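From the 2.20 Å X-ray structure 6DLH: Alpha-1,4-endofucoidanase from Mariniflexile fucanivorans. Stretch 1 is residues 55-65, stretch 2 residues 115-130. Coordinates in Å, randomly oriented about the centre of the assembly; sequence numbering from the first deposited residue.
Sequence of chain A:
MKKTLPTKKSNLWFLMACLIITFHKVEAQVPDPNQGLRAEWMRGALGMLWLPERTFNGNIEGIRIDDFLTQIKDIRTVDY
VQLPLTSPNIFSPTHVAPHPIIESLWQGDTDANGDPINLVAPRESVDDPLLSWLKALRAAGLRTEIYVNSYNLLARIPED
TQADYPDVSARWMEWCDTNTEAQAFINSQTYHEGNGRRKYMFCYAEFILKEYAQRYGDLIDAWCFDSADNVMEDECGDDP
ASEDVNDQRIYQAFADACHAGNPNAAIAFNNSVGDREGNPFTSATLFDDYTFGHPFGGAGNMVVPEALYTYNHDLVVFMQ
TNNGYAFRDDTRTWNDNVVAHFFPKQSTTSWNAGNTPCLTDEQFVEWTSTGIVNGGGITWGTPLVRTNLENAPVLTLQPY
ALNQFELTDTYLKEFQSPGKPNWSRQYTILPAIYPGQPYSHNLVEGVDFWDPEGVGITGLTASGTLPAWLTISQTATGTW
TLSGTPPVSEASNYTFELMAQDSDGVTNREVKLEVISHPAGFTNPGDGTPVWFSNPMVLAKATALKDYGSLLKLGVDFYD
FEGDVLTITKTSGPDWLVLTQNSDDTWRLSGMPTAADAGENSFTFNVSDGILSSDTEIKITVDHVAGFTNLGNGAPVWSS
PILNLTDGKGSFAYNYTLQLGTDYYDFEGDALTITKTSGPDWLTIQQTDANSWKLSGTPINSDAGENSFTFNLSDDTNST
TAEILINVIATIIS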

ATOM      1  N   THR A  55      -7.516   4.134  -0.790  1.00 33.57           N
ATOM      2  CA  THR A  55      -6.534   4.211   0.277  1.00 35.96           C
ATOM      3  C   THR A  55      -6.790   5.407   1.191  1.00 38.79           C
ATOM      4  O   THR A  55      -6.115   5.549   2.206  1.00 36.98           O
ATOM      5  CB  THR A  55      -5.111   4.347  -0.278  1.00 36.72           C
ATOM      6  OG1 THR A  55      -5.052   5.595  -0.971  1.00 36.83           O
ATOM      7  CG2 THR A  55      -4.711   3.210  -1.195  1.00 37.30           C
ATOM      8  N   PHE A  56      -7.763   6.250   0.819  1.00 40.66           N
ATOM      9  CA  PHE A  56      -7.985   7.564   1.408  1.00 42.22           C
ATOM     10  C   PHE A  56      -8.662   7.450   2.776  1.00 44.11           C
ATOM     11  O   PHE A  56      -9.213   6.406   3.118  1.00 47.94           O
ATOM     12  CB  PHE A  56      -8.882   8.382   0.474  1.00 40.58           C
ATOM     13  CG  PHE A  56     -10.037   7.595  -0.092  1.00 39.26           C
ATOM     14  CD1 PHE A  56     -11.091   7.188   0.718  1.00 38.88           C
ATOM     15  CD2 PHE A  56     -10.059   7.232  -1.431  1.00 37.49           C
ATOM     16  CE1 PHE A  56     -12.143   6.444   0.199  1.00 37.90           C
ATOM     17  CE2 PHE A  56     -11.114   6.495  -1.949  1.00 36.88           C
ATOM     18  CZ  PHE A  56     -12.157   6.103  -1.136  1.00 38.07           C
ATOM     19  N   ASN A  57      -8.623   8.556   3.535  1.00 44.75           N
ATOM     20  CA  ASN A  57      -9.449   8.774   4.716  1.00 42.22           C
ATOM     21  C   ASN A  57      -9.123   7.744   5.793  1.00 41.68           C
ATOM     22  O   ASN A  57     -10.031   7.187   6.409  1.00 39.28           O
ATOM     23  CB  ASN A  57     -10.943   8.798   4.385  1.00 41.01           C
ATOM     24  CG  ASN A  57     -11.328   9.975   3.514  1.00 43.96           C
ATOM     25  OD1 ASN A  57     -10.694  11.032   3.567  1.00 43.90           O
ATOM     26  ND2 ASN A  57     -12.353   9.789   2.696  1.00 40.98           N
ATOM     27  N   GLY A  58      -7.818   7.499   5.971  1.00 42.79           N
ATOM     28  CA  GLY A  58      -7.294   6.599   6.986  1.00 45.93           C
ATOM     29  C   GLY A  58      -7.243   5.131   6.558  1.00 43.48           C
ATOM     30  O   GLY A  58      -6.594   4.326   7.225  1.00 45.03           O
ATOM     31  N   ASN A  59      -7.926   4.791   5.457  1.00 42.32           N
ATOM     32  CA  ASN A  59      -8.036   3.418   4.978  1.00 42.16           C
ATOM     33  C   ASN A  59      -6.684   2.698   4.939  1.00 40.31           C
ATOM     34  O   ASN A  59      -6.627   1.520   5.269  1.00 40.85           O
ATOM     35  CB  ASN A  59      -8.758   3.323   3.632  1.00 43.50           C
ATOM     36  CG  ASN A  59     -10.242   3.623   3.699  1.00 44.62           C
ATOM     37  OD1 ASN A  59     -10.861   3.535   4.755  1.00 44.07           O
ATOM     38  ND2 ASN A  59     -10.835   3.950   2.560  1.00 44.21           N
ATOM     39  N   ILE A  60      -5.602   3.392   4.557  1.00 39.93           N
ATOM     40  CA  ILE A  60      -4.316   2.750   4.298  1.00 39.19           C
ATOM     41  C   ILE A  60      -3.504   2.584   5.584  1.00 39.68           C
ATOM     42  O   ILE A  60      -2.518   1.847   5.612  1.00 37.30           O
ATOM     43  CB  ILE A  60      -3.513   3.494   3.204  1.00 37.05           C
ATOM     44  CG1 ILE A  60      -2.324   2.679   2.685  1.00 34.84           C
ATOM     45  CG2 ILE A  60      -3.073   4.869   3.681  1.00 38.60           C
ATOM     46  CD1 ILE A  60      -2.706   1.403   1.965  1.00 32.66           C
ATOM     47  N   GLU A  61      -3.901   3.288   6.647  1.00 41.73           N
ATOM     48  CA  GLU A  61      -3.194   3.207   7.916  1.00 41.43           C
ATOM     49  C   GLU A  61      -3.157   1.756   8.398  1.00 38.32           C
ATOM     50  O   GLU A  61      -4.191   1.092   8.461  1.00 36.50           O
ATOM     51  CB  GLU A  61      -3.861   4.130   8.935  1.00 43.62           C
ATOM     52  CG  GLU A  61      -3.477   5.586   8.749  1.00 47.73           C
ATOM     53  CD  GLU A  61      -4.480   6.605   9.262  1.00 48.04           C
ATOM     54  OE1 GLU A  61      -5.614   6.208   9.616  1.00 46.72           O
ATOM     55  OE2 GLU A  61      -4.128   7.799   9.279  1.00 47.72           O
ATOM     56  N   GLY A  62      -1.947   1.271   8.702  1.00 36.25           N
ATOM     57  CA  GLY A  62      -1.770  -0.033   9.325  1.00 37.69           C
ATOM     58  C   GLY A  62      -1.671  -1.195   8.331  1.00 36.80           C
ATOM     59  O   GLY A  62      -1.508  -2.339   8.743  1.00 36.54           O
ATOM     60  N   ILE A  63      -1.764  -0.899   7.028  1.00 35.57           N
ATOM     61  CA  ILE A  63      -1.754  -1.934   6.005  1.00 32.23           C
ATOM     62  C   ILE A  63      -0.315  -2.394   5.807  1.00 31.99           C
ATOM     63  O   ILE A  63       0.600  -1.575   5.848  1.00 30.76           O
ATOM     64  CB  ILE A  63      -2.425  -1.440   4.705  1.00 32.65           C
ATOM     65  CG1 ILE A  63      -3.929  -1.208   4.908  1.00 30.31           C
ATOM     66  CG2 ILE A  63      -2.135  -2.370   3.527  1.00 30.19           C
ATOM     67  CD1 ILE A  63      -4.702  -2.415   5.415  1.00 31.17           C
ATOM     68  N   ARG A  64      -0.133  -3.712   5.621  1.00 32.01           N
ATOM     69  CA  ARG A  64       1.198  -4.305   5.611  1.00 32.42           C
ATOM     70  C   ARG A  64       1.343  -5.258   4.422  1.00 30.72           C
ATOM     71  O   ARG A  64       0.373  -5.880   4.007  1.00 30.13           O
ATOM     72  CB  ARG A  64       1.460  -5.006   6.950  1.00 33.14           C
ATOM     73  CG  ARG A  64       1.450  -4.072   8.155  1.00 34.44           C
ATOM     74  CD  ARG A  64       2.617  -3.105   8.073  1.00 34.96           C
ATOM     75  NE  ARG A  64       2.784  -2.246   9.232  1.00 37.05           N
ATOM     76  CZ  ARG A  64       2.457  -0.959   9.267  1.00 39.09           C
ATOM     77  NH1 ARG A  64       1.880  -0.391   8.220  1.00 36.92           N
ATOM     78  NH2 ARG A  64       2.709  -0.242  10.348  1.00 38.59           N
ATOM     79  N   ILE A  65       2.575  -5.386   3.906  1.00 31.41           N
ATOM     80  CA  ILE A  65       2.855  -6.243   2.763  1.00 29.45           C
ATOM     81  C   ILE A  65       3.332  -7.630   3.214  1.00 30.06           C
ATOM     82  O   ILE A  65       3.633  -8.478   2.371  1.00 29.98           O
ATOM     83  CB  ILE A  65       3.854  -5.563   1.802  1.00 28.47           C
ATOM     84  CG1 ILE A  65       3.827  -6.216   0.414  1.00 26.82           C
ATOM     85  CG2 ILE A  65       5.261  -5.542   2.402  1.00 27.61           C
ATOM     86  CD1 ILE A  65       4.594  -5.466  -0.654  1.00 26.68           C
ATOM     87  N   ASP A 115     -16.410   9.461  10.181  1.00 61.43           N
ATOM     88  CA  ASP A 115     -15.263   8.982   9.427  1.00 58.97           C
ATOM     89  C   ASP A 115     -14.663  10.153   8.655  1.00 54.61           C
ATOM     90  O   ASP A 115     -15.399  11.028   8.204  1.00 56.48           O
ATOM     91  CB  ASP A 115     -15.649   7.804   8.524  1.00 58.08           C
ATOM     92  CG  ASP A 115     -16.027   6.551   9.298  1.00 58.76           C
ATOM     93  OD1 ASP A 115     -15.185   6.074  10.081  1.00 59.38           O
ATOM     94  OD2 ASP A 115     -17.165   6.067   9.118  1.00 57.92           O
ATOM     95  N   PRO A 116     -13.319  10.219   8.495  1.00 51.74           N
ATOM     96  CA  PRO A 116     -12.684  11.298   7.735  1.00 51.16           C
ATOM     97  C   PRO A 116     -13.161  11.447   6.288  1.00 53.25           C
ATOM     98  O   PRO A 116     -13.750  10.533   5.700  1.00 51.21           O
ATOM     99  CB  PRO A 116     -11.191  10.935   7.779  1.00 50.25           C
ATOM    100  CG  PRO A 116     -11.061  10.094   9.026  1.00 49.03           C
ATOM    101  CD  PRO A 116     -12.337   9.279   9.060  1.00 49.17           C
ATOM    102  N   ILE A 117     -12.920  12.648   5.750  1.00 53.75           N
ATOM    103  CA  ILE A 117     -13.221  13.025   4.379  1.00 53.40           C
ATOM    104  C   ILE A 117     -12.191  14.083   3.985  1.00 53.16           C
ATOM    105  O   ILE A 117     -11.717  14.829   4.841  1.00 51.61           O
ATOM    106  CB  ILE A 117     -14.683  13.508   4.252  1.00 54.13           C
ATOM    107  CG1 ILE A 117     -15.405  12.857   3.070  1.00 56.44           C
ATOM    108  CG2 ILE A 117     -14.778  15.026   4.212  1.00 56.82           C
ATOM    109  CD1 ILE A 117     -16.905  12.753   3.245  1.00 58.32           C
ATOM    110  N   ASN A 118     -11.793  14.084   2.707  1.00 52.65           N
ATOM    111  CA  ASN A 118     -10.756  14.977   2.204  1.00 49.16           C
ATOM    112  C   ASN A 118      -9.388  14.631   2.788  1.00 47.61           C
ATOM    113  O   ASN A 118      -8.473  15.449   2.722  1.00 46.95           O
ATOM    114  CB  ASN A 118     -11.087  16.455   2.437  1.00 56.18           C
ATOM    115  CG  ASN A 118     -12.065  17.020   1.428  1.00 60.34           C
ATOM    116  OD1 ASN A 118     -11.786  17.054   0.231  1.00 61.58           O
ATOM    117  ND2 ASN A 118     -13.214  17.474   1.903  1.00 59.58           N
ATOM    118  N   LEU A 119      -9.236  13.423   3.350  1.00 47.29           N
ATOM    119  CA  LEU A 119      -7.926  12.984   3.809  1.00 48.12           C
ATOM    120  C   LEU A 119      -7.329  12.019   2.783  1.00 48.04           C
ATOM    121  O   LEU A 119      -7.860  10.929   2.567  1.00 46.93           O
ATOM    122  CB  LEU A 119      -8.039  12.357   5.204  1.00 46.83           C
ATOM    123  CG  LEU A 119      -6.731  11.819   5.792  1.00 46.84           C
ATOM    124  CD1 LEU A 119      -5.713  12.929   6.024  1.00 44.37           C
ATOM    125  CD2 LEU A 119      -6.980  11.031   7.072  1.00 46.31           C
ATOM    126  N   VAL A 120      -6.229  12.441   2.150  1.00 44.55           N
ATOM    127  CA  VAL A 120      -5.687  11.718   1.010  1.00 45.04           C
ATOM    128  C   VAL A 120      -4.237  11.341   1.284  1.00 45.80           C
ATOM    129  O   VAL A 120      -3.466  11.103   0.358  1.00 46.79           O
ATOM    130  CB  VAL A 120      -5.844  12.476  -0.327  1.00 46.35           C
ATOM    131  CG1 VAL A 120      -7.271  12.443  -0.847  1.00 44.03           C
ATOM    132  CG2 VAL A 120      -5.309  13.901  -0.283  1.00 44.61           C
ATOM    133  N   ALA A 121      -3.882  11.301   2.571  1.00 45.51           N
ATOM    134  CA  ALA A 121      -2.662  10.651   3.017  1.00 44.15           C
ATOM    135  C   ALA A 121      -2.943   9.942   4.340  1.00 47.19           C
ATOM    136  O   ALA A 121      -3.990  10.157   4.948  1.00 44.38           O
ATOM    137  CB  ALA A 121      -1.535  11.650   3.132  1.00 39.81           C
ATOM    138  N   PRO A 122      -2.048   9.040   4.803  1.00 48.92           N
ATOM    139  CA  PRO A 122      -2.113   8.548   6.180  1.00 49.33           C
ATOM    140  C   PRO A 122      -1.631   9.646   7.128  1.00 48.32           C
ATOM    141  O   PRO A 122      -0.630  10.310   6.852  1.00 46.70           O
ATOM    142  CB  PRO A 122      -1.124   7.374   6.158  1.00 47.84           C
ATOM    143  CG  PRO A 122      -0.113   7.760   5.096  1.00 46.34           C
ATOM    144  CD  PRO A 122      -0.937   8.453   4.034  1.00 47.56           C
ATOM    145  N   ARG A 123      -2.354   9.824   8.244  1.00 48.70           N
ATOM    146  CA  ARG A 123      -2.027  10.837   9.243  1.00 49.09           C
ATOM    147  C   ARG A 123      -0.633  10.560   9.801  1.00 50.76           C
ATOM    148  O   ARG A 123      -0.343   9.448  10.240  1.00 55.89           O
ATOM    149  CB  ARG A 123      -3.072  10.863  10.363  1.00 46.72           C
ATOM    150  CG  ARG A 123      -4.476  11.249   9.921  1.00 44.50           C
ATOM    151  CD  ARG A 123      -5.499  10.918  10.989  1.00 45.64           C
ATOM    152  NE  ARG A 123      -6.051   9.573  10.885  1.00 44.78           N
ATOM    153  CZ  ARG A 123      -7.349   9.269  10.911  1.00 47.80           C
ATOM    154  NH1 ARG A 123      -8.257  10.212  11.097  1.00 47.66           N
ATOM    155  NH2 ARG A 123      -7.739   8.014  10.766  1.00 48.01           N
ATOM    156  N   GLU A 124       0.224  11.585   9.772  1.00 53.63           N
ATOM    157  CA  GLU A 124       1.634  11.450  10.112  1.00 55.89           C
ATOM    158  C   GLU A 124       1.805  10.865  11.514  1.00 58.16           C
ATOM    159  O   GLU A 124       2.830  10.253  11.813  1.00 60.49           O
ATOM    160  CB  GLU A 124       2.325  12.812  10.008  1.00 60.68           C
ATOM    161  CG  GLU A 124       3.666  12.765   9.297  1.00 65.64           C
ATOM    162  CD  GLU A 124       4.829  12.174  10.075  1.00 67.99           C
ATOM    163  OE1 GLU A 124       4.808  12.247  11.315  1.00 71.96           O
ATOM    164  OE2 GLU A 124       5.762  11.652   9.434  1.00 69.41           O
ATOM    165  N   SER A 125       0.800  11.054  12.376  1.00 56.44           N
ATOM    166  CA  SER A 125       0.916  10.647  13.769  1.00 56.88           C
ATOM    167  C   SER A 125       0.471   9.195  13.953  1.00 55.06           C
ATOM    168  O   SER A 125       0.644   8.624  15.030  1.00 51.41           O
ATOM    169  CB  SER A 125       0.168  11.601  14.683  1.00 54.06           C
ATOM    170  OG  SER A 125      -1.224  11.603  14.396  1.00 48.86           O
ATOM    171  N   VAL A 126      -0.083   8.600  12.890  1.00 53.18           N
ATOM    172  CA  VAL A 126      -0.672   7.271  12.963  1.00 50.71           C
ATOM    173  C   VAL A 126       0.261   6.243  12.325  1.00 50.70           C
ATOM    174  O   VAL A 126       0.711   5.323  13.002  1.00 52.17           O
ATOM    175  CB  VAL A 126      -2.082   7.239  12.347  1.00 49.45           C
ATOM    176  CG1 VAL A 126      -2.700   5.850  12.419  1.00 50.58           C
ATOM    177  CG2 VAL A 126      -2.994   8.267  12.992  1.00 47.92           C
ATOM    178  N   ASP A 127       0.558   6.404  11.027  1.00 48.52           N
ATOM    179  CA  ASP A 127       1.290   5.368  10.311  1.00 44.95           C
ATOM    180  C   ASP A 127       1.933   5.907   9.034  1.00 44.01           C
ATOM    181  O   ASP A 127       1.345   6.730   8.331  1.00 45.51           O
ATOM    182  CB  ASP A 127       0.363   4.197   9.976  1.00 42.22           C
ATOM    183  CG  ASP A 127       1.096   2.926   9.594  1.00 41.23           C
ATOM    184  OD1 ASP A 127       2.175   2.672  10.169  1.00 41.49           O
ATOM    185  OD2 ASP A 127       0.576   2.199   8.732  1.00 39.78           O
ATOM    186  N   ASP A 128       3.142   5.407   8.745  1.00 42.61           N
ATOM    187  CA  ASP A 128       3.731   5.477   7.416  1.00 41.22           C
ATOM    188  C   ASP A 128       3.740   4.078   6.790  1.00 38.11           C
ATOM    189  O   ASP A 128       4.730   3.356   6.899  1.00 37.90           O
ATOM    190  CB  ASP A 128       5.141   6.078   7.443  1.00 38.01           C
ATOM    191  CG  ASP A 128       5.710   6.296   6.050  1.00 39.42           C
ATOM    192  OD1 ASP A 128       5.020   5.939   5.068  1.00 40.22           O
ATOM    193  OD2 ASP A 128       6.832   6.827   5.948  1.00 37.34           O
ATOM    194  N   PRO A 129       2.651   3.648   6.109  1.00 36.56           N
ATOM    195  CA  PRO A 129       2.597   2.319   5.489  1.00 35.44           C
ATOM    196  C   PRO A 129       3.689   2.055   4.451  1.00 36.68           C
ATOM    197  O   PRO A 129       4.252   0.964   4.404  1.00 37.82           O
ATOM    198  CB  PRO A 129       1.214   2.271   4.828  1.00 35.19           C
ATOM    199  CG  PRO A 129       0.412   3.332   5.550  1.00 36.62           C
ATOM    200  CD  PRO A 129       1.408   4.411   5.915  1.00 35.15           C
ATOM    201  N   LEU A 130       4.017   3.069   3.646  1.00 36.28           N
ATOM    202  CA  LEU A 130       5.005   2.912   2.591  1.00 37.21           C
ATOM    203  C   LEU A 130       6.367   2.538   3.172  1.00 39.12           C
ATOM    204  O   LEU A 130       7.020   1.631   2.657  1.00 43.68           O
ATOM    205  CB  LEU A 130       5.075   4.195   1.756  1.00 38.26           C
ATOM    206  CG  LEU A 130       5.970   4.132   0.518  1.00 38.88           C
ATOM    207  CD1 LEU A 130       5.569   2.982  -0.398  1.00 37.48           C
ATOM    208  CD2 LEU A 130       5.940   5.451  -0.238  1.00 38.77           C
TER

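Neither stretch forms a β-ladder with the other; two largely irregular chains run side by side, and the CA pairing fixes their direction. Asn-57 lies opposite Leu-119 (CA to CA 4.6 Å), Glu-61 opposite Asp-127 (5.5 Å) and Ile-63 opposite Pro-129 (6.1 Å), so, apart from a local reversal where Phe-56 pairs with Val-120 and Asn-57 with Leu-119, numbering rises together along both. Stretch 1 advances through three β turns, type I' from Phe-56 to Asn-59, type I from Gly-58 to Glu-61 and type II from Ile-60 to Ile-63. Together the stretches bury 686 Å².

Stretch 2 first meets stretch 1 at Pro-116, whose CB lies 4.0 Å from CB of Asn-57. The Asn-57 side chain then passes Ile-117, with OD1 3.3 Å from its CA, and reaches Leu-119. There a reciprocal pair forms: Asn-57 N donates to Leu-119 O (2.7 Å, 144° at the hydrogen), while Leu-119 N donates to Asn-57 OD1 (2.8 Å, 148°). The carboxamide thus supplies the acceptor that a backbone carbonyl would provide in a sheet. The same Leu-119 O lies 3.5 Å from Phe-56 CB, and Leu-119 CD2 packs 3.8 Å from Gly-58 N.

Val-120 and Ala-121 point their CB atoms away, and contact resumes at Pro-122. Its CB sits 4.0 Å from Ile-60 CG2, an apolar pairing, and 3.9 Å from Glu-61 CG. Arg-123 follows with three hydrogen bonds to the Glu-61 carboxylate: NH2 to OE1 (3.0 Å, 156°) and NE to OE2 (3.1 Å, 142°) belong to a salt bridge, while the backbone N reaches OE2 (2.9 Å, 154°). OE1 approaches the guanidinium at its edge, near its plane, as in-plane N-H donors require. An ideal CB on Gly-58 would come within 2.9 Å of Arg-123 NH2, a clash, and the positive phi of 86° also favours glycine.

The CA-to-CB bonds of Glu-124 and Ser-125 point away, and neither residue makes contact; the chain bends here, with Val-126 N bonding to Arg-123 O at 2.8 Å. Val-126 CG1 then covers Glu-61 CD at 3.7 Å. Asp-127 points its CB toward stretch 1, and its OD2 accepts from Gly-62 N (2.7 Å, 151°) and Arg-64 NH1 (2.9 Å, 157°). OD1 takes Arg-64 NH2 (3.0 Å, 170°), completing a two-pronged salt bridge. Arg-64 NH1 also donates to Ile-63 O (2.9 Å), so NH1 donates both to Ile-63 O and to Asp-127 OD2.

The CA-to-CB bond of Asp-128 points away from stretch 1; the residue is at the N-cap position, and its side chain caps a backbone N just past the stretch, in the helix that begins at Pro-129. The proline ring closes the contact: its CG lies 4.0 Å from Ile-60 CG1 and 3.3 Å from Ile-60 O.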